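Side-chain contacts in actin-related protein 8 (PDB 4FO0), which binds ATP, shows low basal ATPase activity without polymerizing, and is a proposed core component of the chromatin-remodelling INO80 complex: residues Ala85-Lys90 with Gly94-Pro99; His486-Cys491 with Lys499-Ile504; Gly30-Thr35 with Gly557-Ala562; Ala294-Arg299 with His332-Arg337; Glu300-Leu303 with Met307-Leu310. All coordinates share one frame; numbering follows the deposited sequence.

Contact 1: Ala85-Lys90 with Gly94-Pro99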
# COMPACT_ATOMS: atom_id res chain seq x y z
N ALA A 85 -5.84 7.33 -24.25
CA ALA A 85 -6.25 8.26 -23.22
C ALA A 85 -5.29 9.43 -23.11
O ALA A 85 -5.69 10.54 -22.76
CB ALA A 85 -6.36 7.54 -21.89
N ILE A 86 -4.02 9.18 -23.38
CA ILE A 86 -3.01 10.23 -23.26
C ILE A 86 -3.19 11.25 -24.38
O ILE A 86 -3.29 12.46 -24.14
CB ILE A 86 -1.59 9.65 -23.30
CG1 ILE A 86 -1.28 8.89 -22.01
CG2 ILE A 86 -0.57 10.74 -23.51
CD1 ILE A 86 0.09 8.20 -22.03
N TRP A 87 -3.22 10.74 -25.60
CA TRP A 87 -3.48 11.51 -26.81
C TRP A 87 -4.78 12.29 -26.72
O TRP A 87 -4.84 13.46 -27.08
CB TRP A 87 -3.59 10.55 -27.99
CG TRP A 87 -3.73 11.23 -29.31
CD1 TRP A 87 -4.83 11.22 -30.12
CD2 TRP A 87 -2.74 12.03 -29.97
NE1 TRP A 87 -4.58 11.95 -31.25
CE2 TRP A 87 -3.31 12.46 -31.18
CE3 TRP A 87 -1.44 12.41 -29.66
CZ2 TRP A 87 -2.61 13.27 -32.09
CZ3 TRP A 87 -0.74 13.21 -30.56
CH2 TRP A 87 -1.33 13.63 -31.75
N SER A 88 -5.83 11.62 -26.27
CA SER A 88 -7.15 12.20 -26.19
C SER A 88 -7.20 13.47 -25.32
O SER A 88 -8.04 14.33 -25.53
CB SER A 88 -8.15 11.16 -25.68
OG SER A 88 -8.79 11.61 -24.50
N LYS A 89 -6.29 13.57 -24.36
CA LYS A 89 -6.29 14.69 -23.42
C LYS A 89 -5.33 15.77 -23.90
O LYS A 89 -4.13 15.54 -24.03
CB LYS A 89 -5.89 14.21 -22.03
CG LYS A 89 -5.76 15.30 -20.98
CD LYS A 89 -5.60 14.66 -19.59
CE LYS A 89 -5.54 15.72 -18.50
NZ LYS A 89 -5.64 15.15 -17.14
N LYS A 90 -5.86 16.96 -24.17
CA LYS A 90 -5.03 18.02 -24.70
C LYS A 90 -4.16 18.58 -23.60
O LYS A 90 -4.41 18.33 -22.41
CB LYS A 90 -5.89 19.13 -25.30
CG LYS A 90 -6.89 18.66 -26.34
CD LYS A 90 -6.19 18.03 -27.54
CE LYS A 90 -6.89 18.44 -28.82
NZ LYS A 90 -6.76 19.91 -29.02
N GLY A 94 -3.79 23.79 -25.07
CA GLY A 94 -4.78 23.28 -26.01
C GLY A 94 -4.28 22.40 -27.15
O GLY A 94 -5.08 21.98 -27.99
N THR A 95 -2.99 22.12 -27.20
CA THR A 95 -2.46 21.30 -28.29
C THR A 95 -2.39 19.84 -27.91
O THR A 95 -2.55 19.48 -26.74
CB THR A 95 -1.05 21.76 -28.69
OG1 THR A 95 -0.11 21.38 -27.68
CG2 THR A 95 -1.02 23.27 -28.86
N ARG A 96 -2.16 18.98 -28.90
CA ARG A 96 -1.87 17.57 -28.63
C ARG A 96 -0.49 17.37 -28.01
O ARG A 96 0.47 18.10 -28.30
CB ARG A 96 -1.93 16.73 -29.89
CG ARG A 96 -3.28 16.65 -30.52
CD ARG A 96 -4.19 15.70 -29.81
NE ARG A 96 -5.48 15.67 -30.47
CZ ARG A 96 -6.55 15.04 -30.00
NH1 ARG A 96 -6.48 14.39 -28.85
NH2 ARG A 96 -7.68 15.08 -30.68
N ARG A 97 -0.41 16.35 -27.16
CA ARG A 97 0.86 15.93 -26.58
C ARG A 97 1.61 15.06 -27.60
O ARG A 97 1.14 14.00 -28.01
CB ARG A 97 0.58 15.14 -25.30
CG ARG A 97 1.80 14.76 -24.51
CD ARG A 97 1.51 13.47 -23.78
NE ARG A 97 2.72 12.82 -23.30
CZ ARG A 97 3.31 13.13 -22.15
NH1 ARG A 97 2.80 14.09 -21.39
NH2 ARG A 97 4.39 12.48 -21.77
N ILE A 98 2.76 15.54 -28.04
CA ILE A 98 3.54 14.84 -29.06
C ILE A 98 4.27 13.65 -28.45
O ILE A 98 5.13 13.79 -27.59
CB ILE A 98 4.55 15.80 -29.73
CG1 ILE A 98 3.82 16.95 -30.41
CG2 ILE A 98 5.41 15.09 -30.75
CD1 ILE A 98 4.77 18.05 -30.85
N PRO A 99 3.93 12.44 -28.90
CA PRO A 99 4.60 11.26 -28.35
C PRO A 99 6.07 11.21 -28.74
O PRO A 99 6.44 11.72 -29.81
CB PRO A 99 3.83 10.10 -29.00
CG PRO A 99 3.32 10.67 -30.28
CD PRO A 99 2.99 12.11 -29.98
O HOH W 1 -3.11 15.26 -26.30

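Contact 2: His486-Cys491 with Lys499-Ile504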
# COMPACT_ATOMS: atom_id res chain seq x y z
N HIS A 486 -18.39 3.13 -10.07
CA HIS A 486 -19.20 1.97 -9.77
C HIS A 486 -19.58 1.89 -8.29
O HIS A 486 -20.72 1.59 -7.96
CB HIS A 486 -18.46 0.70 -10.17
CG HIS A 486 -19.19 -0.54 -9.81
ND1 HIS A 486 -19.12 -1.11 -8.56
CD2 HIS A 486 -20.02 -1.33 -10.54
CE1 HIS A 486 -19.87 -2.20 -8.54
NE2 HIS A 486 -20.43 -2.35 -9.73
N SER A 487 -18.62 2.15 -7.42
CA SER A 487 -18.85 2.12 -5.98
C SER A 487 -19.91 3.14 -5.56
O SER A 487 -20.85 2.82 -4.84
CB SER A 487 -17.51 2.41 -5.27
OG SER A 487 -17.68 2.70 -3.90
N ILE A 488 -19.76 4.38 -6.01
CA ILE A 488 -20.69 5.45 -5.67
C ILE A 488 -22.07 5.14 -6.22
O ILE A 488 -23.09 5.47 -5.61
CB ILE A 488 -20.19 6.79 -6.25
CG1 ILE A 488 -18.86 7.17 -5.59
CG2 ILE A 488 -21.24 7.87 -6.06
CD1 ILE A 488 -18.27 8.47 -6.06
N ASP A 489 -22.09 4.49 -7.37
CA ASP A 489 -23.34 4.13 -8.02
C ASP A 489 -24.11 3.07 -7.24
O ASP A 489 -25.30 2.85 -7.46
CB ASP A 489 -23.05 3.61 -9.42
CG ASP A 489 -24.30 3.43 -10.22
OD1 ASP A 489 -25.21 4.28 -10.09
OD2 ASP A 489 -24.37 2.45 -10.98
N CYS A 490 -23.41 2.40 -6.33
CA CYS A 490 -24.02 1.37 -5.50
C CYS A 490 -24.61 1.92 -4.21
O CYS A 490 -25.20 1.18 -3.44
CB CYS A 490 -23.00 0.30 -5.16
SG CYS A 490 -22.58 -0.71 -6.55
N CYS A 491 -24.51 3.23 -4.00
CA CYS A 491 -25.33 3.87 -2.97
C CYS A 491 -26.82 3.82 -3.31
O CYS A 491 -27.21 4.06 -4.44
CB CYS A 491 -24.91 5.33 -2.79
SG CYS A 491 -23.24 5.55 -2.14
N LYS A 499 -23.27 13.51 -2.12
CA LYS A 499 -22.19 13.69 -1.16
C LYS A 499 -20.90 12.99 -1.60
O LYS A 499 -19.82 13.56 -1.47
CB LYS A 499 -22.62 13.23 0.23
CG LYS A 499 -23.75 14.07 0.82
CD LYS A 499 -23.88 13.91 2.32
CE LYS A 499 -24.46 12.56 2.71
NZ LYS A 499 -24.39 12.33 4.19
N MET A 500 -21.04 11.78 -2.13
CA MET A 500 -19.89 10.99 -2.57
C MET A 500 -19.18 11.56 -3.79
O MET A 500 -17.95 11.67 -3.79
CB MET A 500 -20.31 9.54 -2.85
CG MET A 500 -20.92 8.83 -1.64
SD MET A 500 -19.97 9.06 -0.13
CE MET A 500 -21.03 8.32 1.11
N TYR A 501 -19.92 11.90 -4.85
CA TYR A 501 -19.30 12.49 -6.03
C TYR A 501 -18.59 13.77 -5.64
O TYR A 501 -17.52 14.07 -6.15
CB TYR A 501 -20.31 12.83 -7.13
CG TYR A 501 -20.95 11.65 -7.82
CD1 TYR A 501 -20.24 10.85 -8.70
CD2 TYR A 501 -22.29 11.34 -7.60
CE1 TYR A 501 -20.83 9.76 -9.33
CE2 TYR A 501 -22.89 10.26 -8.22
CZ TYR A 501 -22.16 9.47 -9.09
OH TYR A 501 -22.77 8.39 -9.69
N SER A 502 -19.13 14.45 -4.67
CA SER A 502 -18.66 15.74 -4.33
C SER A 502 -17.39 15.67 -3.51
O SER A 502 -16.68 16.62 -3.37
CB SER A 502 -19.77 16.47 -3.60
OG SER A 502 -19.36 16.93 -2.34
N SER A 503 -17.11 14.50 -2.97
CA SER A 503 -15.95 14.30 -2.12
C SER A 503 -15.30 12.93 -2.29
O SER A 503 -15.81 11.92 -1.79
CB SER A 503 -16.34 14.50 -0.65
OG SER A 503 -15.24 14.27 0.21
N ILE A 504 -14.18 12.90 -2.99
CA ILE A 504 -13.39 11.67 -3.12
C ILE A 504 -12.02 11.81 -2.46
O ILE A 504 -11.16 12.58 -2.90
CB ILE A 504 -13.24 11.27 -4.59
CG1 ILE A 504 -14.62 11.09 -5.21
CG2 ILE A 504 -12.44 10.00 -4.70
CD1 ILE A 504 -14.71 11.55 -6.66

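Contact 3: Gly30-Thr35 with Gly557-Ala562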
# COMPACT_ATOMS: atom_id res chain seq x y z
N GLY A 30 2.42 2.79 16.45
CA GLY A 30 2.83 3.81 17.40
C GLY A 30 1.83 4.02 18.52
O GLY A 30 0.74 3.46 18.49
N ARG A 31 2.20 4.83 19.51
CA ARG A 31 1.25 5.25 20.54
C ARG A 31 0.27 6.25 19.94
O ARG A 31 0.63 7.04 19.06
CB ARG A 31 1.97 5.94 21.70
CG ARG A 31 2.98 5.11 22.42
CD ARG A 31 3.81 5.98 23.34
NE ARG A 31 5.02 5.30 23.79
CZ ARG A 31 5.13 4.65 24.94
NH1 ARG A 31 4.10 4.58 25.78
NH2 ARG A 31 6.28 4.06 25.26
N ALA A 32 -0.96 6.23 20.43
CA ALA A 32 -1.96 7.19 19.97
C ALA A 32 -1.51 8.65 20.18
O ALA A 32 -2.07 9.57 19.59
CB ALA A 32 -3.29 6.93 20.64
N THR A 33 -0.50 8.86 21.01
CA THR A 33 0.04 10.20 21.24
C THR A 33 1.16 10.58 20.28
O THR A 33 1.44 11.76 20.10
CB THR A 33 0.54 10.37 22.70
OG1 THR A 33 1.41 9.29 23.05
CG2 THR A 33 -0.63 10.40 23.63
N ASP A 34 1.81 9.59 19.67
CA ASP A 34 2.87 9.89 18.71
C ASP A 34 2.28 10.71 17.56
O ASP A 34 1.12 10.54 17.16
CB ASP A 34 3.57 8.61 18.23
CG ASP A 34 4.29 7.87 19.37
OD1 ASP A 34 4.68 8.52 20.36
OD2 ASP A 34 4.47 6.63 19.28
N THR A 35 3.06 11.65 17.05
CA THR A 35 2.59 12.48 15.95
C THR A 35 2.76 11.71 14.65
O THR A 35 1.85 11.62 13.82
CB THR A 35 3.35 13.79 15.89
OG1 THR A 35 3.67 14.21 17.23
CG2 THR A 35 2.49 14.86 15.21
N GLY A 557 -6.11 8.55 11.92
CA GLY A 557 -7.49 8.32 12.26
C GLY A 557 -7.68 7.31 13.38
O GLY A 557 -8.60 7.42 14.18
N GLY A 558 -6.81 6.30 13.42
CA GLY A 558 -6.88 5.30 14.47
C GLY A 558 -6.61 5.90 15.83
O GLY A 558 -7.33 5.64 16.80
N ALA A 559 -5.57 6.72 15.90
CA ALA A 559 -5.26 7.45 17.13
C ALA A 559 -6.44 8.33 17.54
O ALA A 559 -6.89 8.30 18.69
CB ALA A 559 -4.02 8.28 16.94
N VAL A 560 -6.95 9.09 16.58
CA VAL A 560 -8.12 9.91 16.80
C VAL A 560 -9.28 9.11 17.33
O VAL A 560 -10.06 9.60 18.13
CB VAL A 560 -8.57 10.57 15.50
CG1 VAL A 560 -10.01 11.01 15.63
CG2 VAL A 560 -7.68 11.75 15.18
N LEU A 561 -9.40 7.87 16.87
CA LEU A 561 -10.49 7.00 17.29
C LEU A 561 -10.41 6.68 18.79
O LEU A 561 -11.41 6.40 19.44
CB LEU A 561 -10.46 5.71 16.46
CG LEU A 561 -11.30 4.54 16.99
CD1 LEU A 561 -12.74 4.96 17.05
CD2 LEU A 561 -11.13 3.30 16.11
N ALA A 562 -9.20 6.71 19.32
CA ALA A 562 -8.97 6.38 20.73
C ALA A 562 -9.52 7.45 21.67
O ALA A 562 -9.94 7.15 22.78
CB ALA A 562 -7.48 6.15 20.99

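Contact 4: Ala294-Arg299 with His332-Arg337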
# COMPACT_ATOMS: atom_id res chain seq x y z
N ALA A 294 13.14 1.22 -23.32
CA ALA A 294 13.89 2.45 -23.60
C ALA A 294 15.40 2.30 -23.39
O ALA A 294 16.12 3.29 -23.39
CB ALA A 294 13.36 3.59 -22.76
N GLY A 295 15.87 1.06 -23.20
CA GLY A 295 17.29 0.82 -22.97
C GLY A 295 17.83 1.14 -21.57
O GLY A 295 18.93 1.67 -21.42
N PHE A 296 17.03 0.82 -20.56
CA PHE A 296 17.42 0.97 -19.16
C PHE A 296 18.84 0.48 -18.90
O PHE A 296 19.14 -0.70 -19.07
CB PHE A 296 16.44 0.16 -18.31
CG PHE A 296 16.60 0.34 -16.85
CD1 PHE A 296 16.52 1.61 -16.29
CD2 PHE A 296 16.81 -0.76 -16.03
CE1 PHE A 296 16.66 1.78 -14.91
CE2 PHE A 296 16.94 -0.60 -14.66
CZ PHE A 296 16.87 0.67 -14.10
N PRO A 297 19.72 1.39 -18.45
CA PRO A 297 21.15 1.11 -18.49
C PRO A 297 21.60 0.09 -17.44
O PRO A 297 22.66 -0.49 -17.59
CB PRO A 297 21.79 2.48 -18.22
CG PRO A 297 20.65 3.43 -17.90
CD PRO A 297 19.42 2.62 -17.70
N TYR A 298 20.80 -0.12 -16.40
CA TYR A 298 21.14 -1.15 -15.41
C TYR A 298 20.65 -2.52 -15.91
O TYR A 298 19.56 -2.97 -15.59
CB TYR A 298 20.54 -0.79 -14.04
CG TYR A 298 20.77 -1.82 -12.96
CD1 TYR A 298 21.89 -2.65 -12.98
CD2 TYR A 298 19.85 -1.98 -11.93
CE1 TYR A 298 22.09 -3.60 -11.99
CE2 TYR A 298 20.05 -2.93 -10.94
CZ TYR A 298 21.17 -3.73 -10.97
OH TYR A 298 21.36 -4.66 -9.98
N ARG A 299 21.48 -3.22 -16.62
CA ARG A 299 21.00 -4.33 -17.35
C ARG A 299 20.93 -5.60 -16.57
O ARG A 299 20.35 -6.53 -17.02
CB ARG A 299 21.88 -4.56 -18.55
CG ARG A 299 21.65 -3.59 -19.67
CD ARG A 299 22.94 -2.95 -20.08
NE ARG A 299 22.73 -1.69 -20.76
CZ ARG A 299 23.64 -0.72 -20.83
NH1 ARG A 299 24.80 -0.86 -20.22
NH2 ARG A 299 23.37 0.41 -21.47
N HIS A 332 17.72 12.36 -17.38
CA HIS A 332 17.64 12.05 -15.95
C HIS A 332 18.90 11.33 -15.47
O HIS A 332 19.68 10.78 -16.25
CB HIS A 332 16.44 11.15 -15.67
CG HIS A 332 15.12 11.75 -16.06
ND1 HIS A 332 14.48 12.69 -15.28
CD2 HIS A 332 14.32 11.54 -17.13
CE1 HIS A 332 13.34 13.03 -15.85
NE2 HIS A 332 13.22 12.35 -16.98
N GLU A 333 19.09 11.32 -14.16
CA GLU A 333 20.14 10.48 -13.63
C GLU A 333 19.66 9.84 -12.35
O GLU A 333 18.79 10.38 -11.67
CB GLU A 333 21.41 11.28 -13.37
CG GLU A 333 21.27 12.29 -12.24
CD GLU A 333 22.46 13.23 -12.17
OE1 GLU A 333 22.57 13.98 -11.16
OE2 GLU A 333 23.29 13.22 -13.12
N PHE A 334 20.20 8.67 -12.04
CA PHE A 334 19.88 8.02 -10.79
C PHE A 334 21.09 7.30 -10.24
O PHE A 334 22.03 6.98 -10.98
CB PHE A 334 18.70 7.06 -10.97
CG PHE A 334 18.99 5.86 -11.85
CD1 PHE A 334 18.85 5.95 -13.23
CD2 PHE A 334 19.36 4.65 -11.30
CE1 PHE A 334 19.11 4.84 -14.05
CE2 PHE A 334 19.62 3.53 -12.11
CZ PHE A 334 19.48 3.63 -13.48
N GLN A 335 21.07 7.04 -8.94
CA GLN A 335 22.15 6.32 -8.27
C GLN A 335 21.82 4.86 -7.98
O GLN A 335 20.66 4.48 -7.85
CB GLN A 335 22.48 7.00 -6.94
CG GLN A 335 22.99 8.41 -7.07
CD GLN A 335 23.50 8.96 -5.75
OE1 GLN A 335 23.60 8.23 -4.75
NE2 GLN A 335 23.83 10.24 -5.72
N ILE A 336 22.85 4.03 -7.89
CA ILE A 336 22.68 2.74 -7.24
C ILE A 336 23.75 2.61 -6.17
O ILE A 336 24.92 2.78 -6.43
CB ILE A 336 22.79 1.56 -8.21
CG1 ILE A 336 21.88 1.76 -9.43
CG2 ILE A 336 22.44 0.28 -7.47
CD1 ILE A 336 21.83 0.54 -10.37
N ARG A 337 23.32 2.32 -4.94
CA ARG A 337 24.24 2.11 -3.83
C ARG A 337 23.92 0.77 -3.17
O ARG A 337 23.49 0.72 -2.01
CB ARG A 337 24.12 3.25 -2.83
CG ARG A 337 24.45 4.60 -3.42
CD ARG A 337 24.47 5.68 -2.35
NE ARG A 337 25.21 6.87 -2.79
CZ ARG A 337 26.50 7.09 -2.54
NH1 ARG A 337 27.20 6.21 -1.85
NH2 ARG A 337 27.09 8.20 -2.98

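Contact 5: Glu300-Leu303 with Met307-Leu310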
# COMPACT_ATOMS: atom_id res chain seq x y z
N GLU A 300 21.51 -5.66 -15.41
CA GLU A 300 21.45 -6.89 -14.66
C GLU A 300 20.47 -6.86 -13.53
O GLU A 300 20.55 -7.64 -12.65
CB GLU A 300 22.81 -7.22 -14.12
CG GLU A 300 23.65 -6.00 -13.89
CD GLU A 300 24.57 -5.75 -15.04
OE1 GLU A 300 24.64 -4.59 -15.50
OE2 GLU A 300 25.19 -6.73 -15.45
N CYS A 301 19.54 -5.95 -13.61
CA CYS A 301 18.37 -5.91 -12.78
C CYS A 301 17.52 -7.14 -12.88
O CYS A 301 17.38 -7.71 -13.91
CB CYS A 301 17.58 -4.69 -13.17
SG CYS A 301 16.41 -4.05 -12.02
N GLN A 302 16.95 -7.53 -11.77
CA GLN A 302 16.02 -8.66 -11.70
C GLN A 302 14.90 -8.39 -10.71
O GLN A 302 15.15 -7.88 -9.61
CB GLN A 302 16.72 -9.92 -11.22
CG GLN A 302 17.97 -10.28 -11.96
CD GLN A 302 18.74 -11.34 -11.20
OE1 GLN A 302 18.60 -12.53 -11.47
NE2 GLN A 302 19.55 -10.91 -10.22
N LEU A 303 13.67 -8.75 -11.08
CA LEU A 303 12.51 -8.50 -10.24
C LEU A 303 12.45 -9.39 -8.99
O LEU A 303 11.79 -9.07 -8.01
CB LEU A 303 11.23 -8.63 -11.06
CG LEU A 303 11.06 -7.52 -12.11
CD1 LEU A 303 9.95 -7.84 -13.12
CD2 LEU A 303 10.79 -6.19 -11.42
N MET A 307 17.00 -5.88 -3.54
CA MET A 307 17.71 -4.61 -3.71
C MET A 307 17.24 -3.89 -4.97
O MET A 307 16.99 -2.69 -4.96
CB MET A 307 19.23 -4.82 -3.73
CG MET A 307 19.85 -5.22 -2.38
SD MET A 307 19.66 -3.93 -1.14
CE MET A 307 18.31 -4.61 -0.18
N ASP A 308 17.13 -4.65 -6.07
CA ASP A 308 16.61 -4.16 -7.33
C ASP A 308 15.19 -3.64 -7.17
O ASP A 308 14.84 -2.57 -7.69
CB ASP A 308 16.63 -5.27 -8.37
CG ASP A 308 18.04 -5.67 -8.77
OD1 ASP A 308 18.98 -4.92 -8.45
OD2 ASP A 308 18.20 -6.73 -9.43
N CYS A 309 14.38 -4.40 -6.46
CA CYS A 309 13.01 -4.02 -6.22
C CYS A 309 12.90 -2.71 -5.47
O CYS A 309 12.05 -1.88 -5.80
CB CYS A 309 12.27 -5.12 -5.50
SG CYS A 309 11.90 -6.44 -6.63
N LEU A 310 13.75 -2.51 -4.48
CA LEU A 310 13.78 -1.22 -3.78
C LEU A 310 14.15 -0.11 -4.77
O LEU A 310 13.60 0.99 -4.72
CB LEU A 310 14.75 -1.25 -2.59
CG LEU A 310 14.37 -2.18 -1.45
CD1 LEU A 310 15.48 -2.25 -0.44
CD2 LEU A 310 13.09 -1.70 -0.78

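Contact 1: Ala85-Lys90 with Gly94-Pro99
R96 lies across the indole of W87, its aliphatic part over the six-membered ring and its guanidinium over the five-membered ring. The two flat groups are 5° from parallel, and R96 CZ sits 4.3 Å from the centroid of the five-membered ring, a cation-pi stack. Nearer the backbone, R96 CD makes a CH-pi contact 3.8 Å from the centroid of the six-membered ring. With CG of W87 anti to the backbone N (chi1 -175°), the indole is brought to the segment 94-99. The same arginine donates from NH1 to W87 O at 2.6 Å; the oxygen lies in the guanidinium plane, while NH1 stands above the carbonyl plane. Stack and bond together fix the rotation of the guanidinium. Its opposite face is met by K90, whose CE is 3.5 Å from R96 NE. The lysine chain then bends so that NZ donates to G94 O at 2.9 Å. R97 O comes to the indole edge, 3.3 Å from W87 CZ3, and a water ties W87 O and K89 O to R97 N. Deeper in, I86 CG2 rests on R97 CD, and the R97 guanidinium forms a salt bridge with D352. The contact thus folds the loop back on the C-terminal end of helix 71-88, beside helix 353-359, which I86 and R97 touch, and helix 516-527, which K89 touches.

Contact 2: His486-Cys491 with Lys499-Ile504
M500 and Y501 receive I488 where two consecutive helices, 480-489 and 494-502, pack together just before strand 503-507, a strand of the six-stranded mixed sheet of this actin-fold protein. The join is apolar and buried, with no hydrogen bond across it. M500 comes first: its CB lies 3.7 Å from I488 CG2, and its CG is 4.0 Å from C491 SG, so the base of the methionine is held between the end of the first helix and the turn that follows. The chain bends at chi2 (-47°), which carries the rest of the side chain away from the segment 486-491; both M500 and I488 also touch C262 of strand 258-264. Y501, next in sequence, offers the face of its ring to the same branch of I488. CG2 stands over that face, 3.6 Å from the ring centroid and 15° off the normal, a CH-pi contact displaced toward the hydroxyl end, where CZ is the nearest ring atom. I488 CG2 can serve both partners because it projects anti to the backbone N of its own residue. The phenol ring also meets that of F532, with M528, P529 and I536 nearby. With an alanine at Y501, I488 would lose the surface its methyl rests on, and a gap would probably open between I488 and F532. S503 N bonds to M500 O at 3.1 Å, while its side chain turns to the neighbouring strand, OG hydrogen-bonded to T248 OG1.

Contact 3: Gly30-Thr35 with Gly557-Ala562
A32 meets A559 of helix 553-563 as the chain turns at the end of strand 26-31. Up to this point the strand runs antiparallel to strand 17-21, G30 pairing with V19 through the backbone. R31 opens a type I beta turn that closes with D34 N bonded to R31 O at 2.9 Å. A second bond braces the turn from the side chain of its last residue: R31 N donates to D34 OD2 at 2.9 Å, meeting that oxygen from well above the carboxylate plane. R31 has its CB directed away from the helix, and its guanidinium is hydrogen-bonded to Y199 OH and N15 O. A32 is the residue that faces the helix. Its CB lies 4.0 Å from A559 CB and 4.3 Å from A562 CB, the two methyls being three residues apart on one side of the helix, and A559 CB also sits 3.5 Å from A32 O. Since only methyl groups intervene, the backbones come close, with the A32 and A559 CA atoms 4.4 Å apart. Around them, A32 touches V19, while A562 touches I17 and I202. A helix laid by small side chains against the hairpin of strands 17-21 and 26-31 fits the actin-type ATPase fold, in which this hairpin carries a phosphate-binding loop; here the connection between its strands holds the ATP-binding residues S24 and T25.

Contact 4: Ala294-Arg299 with His332-Arg337
The rings of F296 and F334 are nearly parallel, 10° apart, yet slid so far past each other that they barely overlap, their centroids 5.7 Å apart. They touch at their rims, F296 CE1 lying 3.7 Å from F334 CZ. P297 joins at the edge of the F334 ring, P297 CD lying 4.3 Å from F334 CE1. F334 CG, set between the backbone N and the carbonyl carbon (chi1 67°), carries the ring out to the F296 rim, and the F334 ring also meets that of Y346 on the adjacent strand. This strand, 330-336, is an outermost one of a three-stranded antiparallel sheet, and its alternation sends F334 and I336 to the same side, toward the loop that leaves helix 280-293 through a Schellman motif at G295. Two residues after F334, I336 places CD1 over the face of Y298, 3.8 Å from the ring centroid, a CH-pi contact in which the side chains run at about a right angle. The Y298 hydroxyl is hydrogen-bonded to D308 OD1. A serine at Y298 would take away the ring beneath the I336 methyl and is likely to leave D308 OD1 without its phenol partner. Helix 306-319 lies alongside, L315 touching F296 and F334, and L311 touching Y298 and I336.

Contact 5: Glu300-Leu303 with Met307-Leu310
The first turn of helix 306-319 is tied to the loop leading into it by D308, whose carboxylate accepts the backbone N-H of Q302. The bond from Q302 N to D308 OD2 is 2.8 Å long with an N-H...O angle of 151°, and the nitrogen meets the oxygen from above the carboxylate plane rather than within it. Placing CG anti to the carbonyl carbon of its own residue (chi1 -69°) aims the D308 carboxylate back at the loop. OD2 is also hydrogen-bonded to a glycerol, probably from the crystallisation liquor, which bonds to E300 O as well; OD1 has its partner outside the two segments, so both oxygens are engaged. Beside D308 CB, C301 supplies the apolar part of the contact: its SG, anti to the backbone N, lies 3.9 Å from that carbon. The sulfur-bearing side chain is buried and also touches Y288 and L312. D308 lies in the first turn, where the helix dipole would probably favour its negative charge; its own N bonds to N305 OD1 just ahead of the helix. The loop and helix belong to the part of the chain that, by its place in the actin fold, probably corresponds to subdomain 4, beside the nucleotide cleft. L303 follows along the loop, its CA 6.0 Å from C309 CA; its CB points away from the segment 307-310, and the side chain packs on R285 and Y288 of helix 280-293 and on L312. C309 lies about 9 Å, side chain to side chain, from the ATP-binding residues T25 and D255.

Contact 3 joins residues near the two ends of the chain, and the other four are nested in the loop it closes. Contact 1 comes first, then contact 5 within contact 4, then contact 2. Contacts 4 and 5, centres about 11 Å apart, share the loop between helices 280-293 and 306-319 and touch through Y298 and D308. Contact 1 lies about 28 Å from contacts 2 and 4 and about 45 Å from contact 3, centre to centre. Contacts 4 and 5 lie across the chain's centre from contact 3, whose hairpin holds S24 and T25, whereas the C309 side chain of contact 5 is about 10 Å from the ATP, consistent with a nucleotide held between two halves of an actin fold.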